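Local coordinates for protein EchA1_1 (Mycobacterium avium subsp. paratuberculosis, PDB 3R9T) that probably hydrates trans-2-enoyl-CoA thioesters to (3S)-3-hydroxyacyl-CoA in fatty acid metabolism, at residues A207-S210 against V211-S214; A44-E47 against A48-P52. All blocks are in the same frame, centred on the assembly; numbering follows the deposited sequence.

Contact 1. Residues A207-S210 against V211-S214; sequences APLS and VQAS
Helix 208-218 begins after Ala207, at the N-cap position, whose O accepts a hydrogen bond from Val211 N at 3.0 Å, the first of four successive i to i+4 bonds. Pro208 takes the first helical position, one suited to proline, since the first-turn amides have no carbonyl of a preceding turn to bond. Pro208 O accepts a nearly straight hydrogen bond from Gln212 N (3.0 Å, 165° at the hydrogen). Ala213 N bonds to Leu209 O in the same i to i+4 pattern. Ser210 O is gripped twice, by Ser214 N at 2.9 Å and by Ser214 OG at 2.8 Å, and these two donors reach it from opposite faces of its plane. The hydroxyl bond depends on Ser214 OG lying beside its own backbone N (chi1 -65°), which folds OG back over the preceding turn. In this crotonase-fold subunit the helix start also meets a second subunit: Ser210 OG is hydrogen-bonded to Leu143 O of that subunit, and Ser214 packs on its Ile144. On another side the extended Gln212 chain runs back past Pro208 O, with Gln212 CG 3.2 Å from that oxygen. Its amide end crosses the Leu209 side chain at a slant, Gln212 NE2 lying 4.1 Å from Leu209 CD2, while Val211 CG2 sits 3.4 Å from Ala207 O.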
loop_
_atom_site.group_PDB
_atom_site.type_symbol
_atom_site.label_atom_id
_atom_site.label_comp_id
_atom_site.label_asym_id
_atom_site.label_seq_id
_atom_site.Cartn_x
_atom_site.Cartn_y
_atom_site.Cartn_z
ATOM N N ALA B 207 26.022 2.773 -7.227
ATOM C CA ALA B 207 26.199 3.283 -8.583
ATOM C C ALA B 207 25.171 4.362 -8.875
ATOM O O ALA B 207 23.983 4.107 -8.744
ATOM C CB ALA B 207 26.094 2.158 -9.587
ATOM N N PRO B 208 25.628 5.583 -9.225
ATOM C CA PRO B 208 24.698 6.712 -9.399
ATOM C C PRO B 208 23.625 6.480 -10.446
ATOM O O PRO B 208 22.469 6.810 -10.229
ATOM C CB PRO B 208 25.608 7.869 -9.849
ATOM C CG PRO B 208 26.872 7.235 -10.284
ATOM C CD PRO B 208 27.027 6.012 -9.419
ATOM N N LEU B 209 24.004 5.954 -11.598
ATOM C CA LEU B 209 23.007 5.742 -12.642
ATOM C C LEU B 209 21.950 4.710 -12.243
ATOM O O LEU B 209 20.796 4.806 -12.663
ATOM C CB LEU B 209 23.654 5.315 -13.955
ATOM C CG LEU B 209 24.633 6.313 -14.589
ATOM C CD1 LEU B 209 25.330 5.661 -15.790
ATOM C CD2 LEU B 209 23.912 7.598 -14.974
ATOM N N SER B 210 22.350 3.731 -11.439
ATOM C CA SER B 210 21.427 2.713 -10.933
ATOM C C SER B 210 20.452 3.316 -9.934
ATOM O O SER B 210 19.270 3.006 -9.947
ATOM C CB SER B 210 22.196 1.603 -10.225
ATOM O OG SER B 210 23.053 0.925 -11.111
ATOM N N VAL B 211 20.950 4.170 -9.046
ATOM C CA VAL B 211 20.090 4.803 -8.016
ATOM C C VAL B 211 19.050 5.718 -8.692
ATOM O O VAL B 211 17.846 5.691 -8.368
ATOM C CB VAL B 211 20.960 5.582 -6.974
ATOM C CG1 VAL B 211 20.106 6.527 -6.074
ATOM C CG2 VAL B 211 21.801 4.611 -6.135
ATOM N N GLN B 212 19.541 6.501 -9.649
ATOM C CA GLN B 212 18.736 7.457 -10.424
ATOM C C GLN B 212 17.666 6.734 -11.226
ATOM O O GLN B 212 16.484 7.101 -11.173
ATOM C CB GLN B 212 19.645 8.312 -11.312
ATOM C CG GLN B 212 20.462 9.239 -10.451
ATOM C CD GLN B 212 21.604 9.956 -11.127
ATOM O OE1 GLN B 212 22.460 10.517 -10.437
ATOM N NE2 GLN B 212 21.637 9.962 -12.445
ATOM N N ALA B 213 18.067 5.674 -11.922
ATOM C CA ALA B 213 17.122 4.891 -12.709
ATOM C C ALA B 213 16.087 4.214 -11.810
ATOM O O ALA B 213 14.897 4.142 -12.144
ATOM C CB ALA B 213 17.840 3.851 -13.541
ATOM N N SER B 214 16.539 3.698 -10.664
ATOM C CA SER B 214 15.634 3.037 -9.719
ATOM C C SER B 214 14.583 4.003 -9.205
ATOM O O SER B 214 13.410 3.656 -9.109
ATOM C CB SER B 214 16.396 2.429 -8.528
ATOM O OG SER B 214 17.242 1.389 -8.947
#

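Contact 2. Residues A44-E47 against A48-P52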
loop_
_atom_site.group_PDB
_atom_site.type_symbol
_atom_site.label_atom_id
_atom_site.label_comp_id
_atom_site.label_asym_id
_atom_site.label_seq_id
_atom_site.Cartn_x
_atom_site.Cartn_y
_atom_site.Cartn_z
ATOM N N ALA B 44 18.003 25.096 -4.595
ATOM C CA ALA B 44 19.010 24.140 -4.102
ATOM C C ALA B 44 18.757 22.744 -4.664
ATOM O O ALA B 44 19.681 22.052 -5.092
ATOM C CB ALA B 44 19.015 24.106 -2.575
ATOM N N LEU B 45 17.499 22.321 -4.683
ATOM C CA LEU B 45 17.162 21.049 -5.327
ATOM C C LEU B 45 17.540 21.034 -6.804
ATOM O O LEU B 45 18.052 20.034 -7.310
ATOM C CB LEU B 45 15.670 20.765 -5.224
ATOM C CG LEU B 45 15.104 20.103 -3.983
ATOM C CD1 LEU B 45 13.609 19.864 -4.228
ATOM C CD2 LEU B 45 15.818 18.785 -3.657
ATOM N N GLU B 46 17.274 22.133 -7.501
ATOM C CA GLU B 46 17.595 22.222 -8.925
ATOM C C GLU B 46 19.113 22.122 -9.123
ATOM O O GLU B 46 19.588 21.449 -10.043
ATOM C CB GLU B 46 16.985 23.516 -9.522
ATOM C CG GLU B 46 17.483 23.962 -10.892
ATOM C CD GLU B 46 16.917 25.328 -11.307
ATOM O OE1 GLU B 46 16.233 25.401 -12.351
ATOM O OE2 GLU B 46 17.149 26.328 -10.586
ATOM N N GLU B 47 19.869 22.740 -8.219
ATOM C CA GLU B 47 21.335 22.722 -8.271
ATOM C C GLU B 47 21.825 21.311 -8.003
ATOM O O GLU B 47 22.732 20.820 -8.671
ATOM C CB GLU B 47 21.928 23.697 -7.241
ATOM C CG GLU B 47 23.453 23.602 -7.004
ATOM C CD GLU B 47 24.289 23.809 -8.270
ATOM O OE1 GLU B 47 24.994 24.838 -8.348
ATOM O OE2 GLU B 47 24.258 22.955 -9.185
ATOM N N ALA B 48 21.191 20.651 -7.042
ATOM C CA ALA B 48 21.559 19.286 -6.687
ATOM C C ALA B 48 21.352 18.372 -7.891
ATOM O O ALA B 48 22.186 17.507 -8.176
ATOM C CB ALA B 48 20.725 18.803 -5.485
ATOM N N GLN B 49 20.238 18.564 -8.594
ATOM C CA GLN B 49 19.924 17.751 -9.756
ATOM C C GLN B 49 21.025 17.899 -10.795
ATOM O O GLN B 49 21.385 16.934 -11.451
ATOM C CB GLN B 49 18.585 18.158 -10.370
ATOM C CG GLN B 49 18.204 17.395 -11.636
ATOM C CD GLN B 49 18.118 15.913 -11.365
ATOM O OE1 GLN B 49 17.058 15.411 -11.036
ATOM N NE2 GLN B 49 19.246 15.216 -11.458
ATOM N N HIS B 50 21.564 19.102 -10.937
ATOM C CA HIS B 50 22.445 19.383 -12.071
ATOM C C HIS B 50 23.925 19.227 -11.795
ATOM O O HIS B 50 24.724 19.125 -12.732
ATOM C CB HIS B 50 22.098 20.742 -12.657
ATOM C CG HIS B 50 20.759 20.733 -13.315
ATOM N ND1 HIS B 50 20.494 19.944 -14.412
ATOM C CD2 HIS B 50 19.584 21.310 -12.973
ATOM C CE1 HIS B 50 19.226 20.082 -14.753
ATOM N NE2 HIS B 50 18.651 20.904 -13.895
ATOM N N ASP B 51 24.286 19.189 -10.521
ATOM C CA ASP B 51 25.673 19.062 -10.125
ATOM C C ASP B 51 25.989 17.567 -9.993
ATOM O O ASP B 51 25.521 16.910 -9.058
ATOM C CB ASP B 51 25.899 19.825 -8.809
ATOM C CG ASP B 51 27.348 19.812 -8.350
ATOM O OD1 ASP B 51 28.158 19.051 -8.915
ATOM O OD2 ASP B 51 27.674 20.564 -7.407
ATOM N N PRO B 52 26.789 17.011 -10.925
ATOM C CA PRO B 52 27.069 15.589 -10.746
ATOM C C PRO B 52 27.984 15.287 -9.541
ATOM O O PRO B 52 28.200 14.123 -9.230
ATOM C CB PRO B 52 27.742 15.192 -12.065
ATOM C CG PRO B 52 28.346 16.449 -12.596
ATOM C CD PRO B 52 27.724 17.634 -11.881
#
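Ala48 and Ala44 meet on the buried side of the last turns of helix 35-50, where Ala48 N gives a 2.8 Å hydrogen bond to Ala44 O and Ala48 CB rests 3.4 Å from the same oxygen. Gln49 N follows with a bond to Leu45 O. Toward the C-terminal end the pattern slackens: His50 N makes weak bonds to both Glu46 O and Glu47 O, before Asp51 N bonds to Glu47 O at 2.9 Å, bent at the hydrogen (135°), as the chain leaves helical geometry. On the more exposed side the close point is His50 CD2, 2.9 Å from Glu46 O, which lies oblique to the ring. The other side-chain contacts there are looser. Glu46 CG lies at the ring edge, 4.0 Å from His50 CD2, and Gln49 CG stands over one face. Glu47 bends at chi2 (58°), bringing Glu47 OE2 within 3.6 Å of Asp51 CB and 4.5 Å of Asp51 OD2. That likeness of charge is probably eased by Arg15, salt-bridged to Asp51 OD2, while Asp51 OD1 accepts a hydrogen bond from Glu53 N. The helix crosses over between strands 19-24 and 56-61 in a beta-alpha-beta unit, Ala44 and Ala48 packing on Met20, Leu45 and Ala48 on Val57.

How the contacts relate
From the N terminus, contact 2 comes first, at the C-terminal end of helix 35-50, where the chain turns out of the helix toward strand 56-61. Contact 1 opens much later, where the loop after helix 192-204 enters helix 208-218. Each is a local helical contact within one continuous stretch, so neither closes a long loop, and the two stand in series without nesting or crossing. The centres of contacts 1 and 2 are about 15 Å apart, and their nearest atoms about 6 Å. Asp101 and Lys102 bond to contact 2 and touch Gln212 of contact 1, whose Pro208 packs on Arg55, between helix 35-50 and strand 56-61. Contact 1 alone also faces a second subunit.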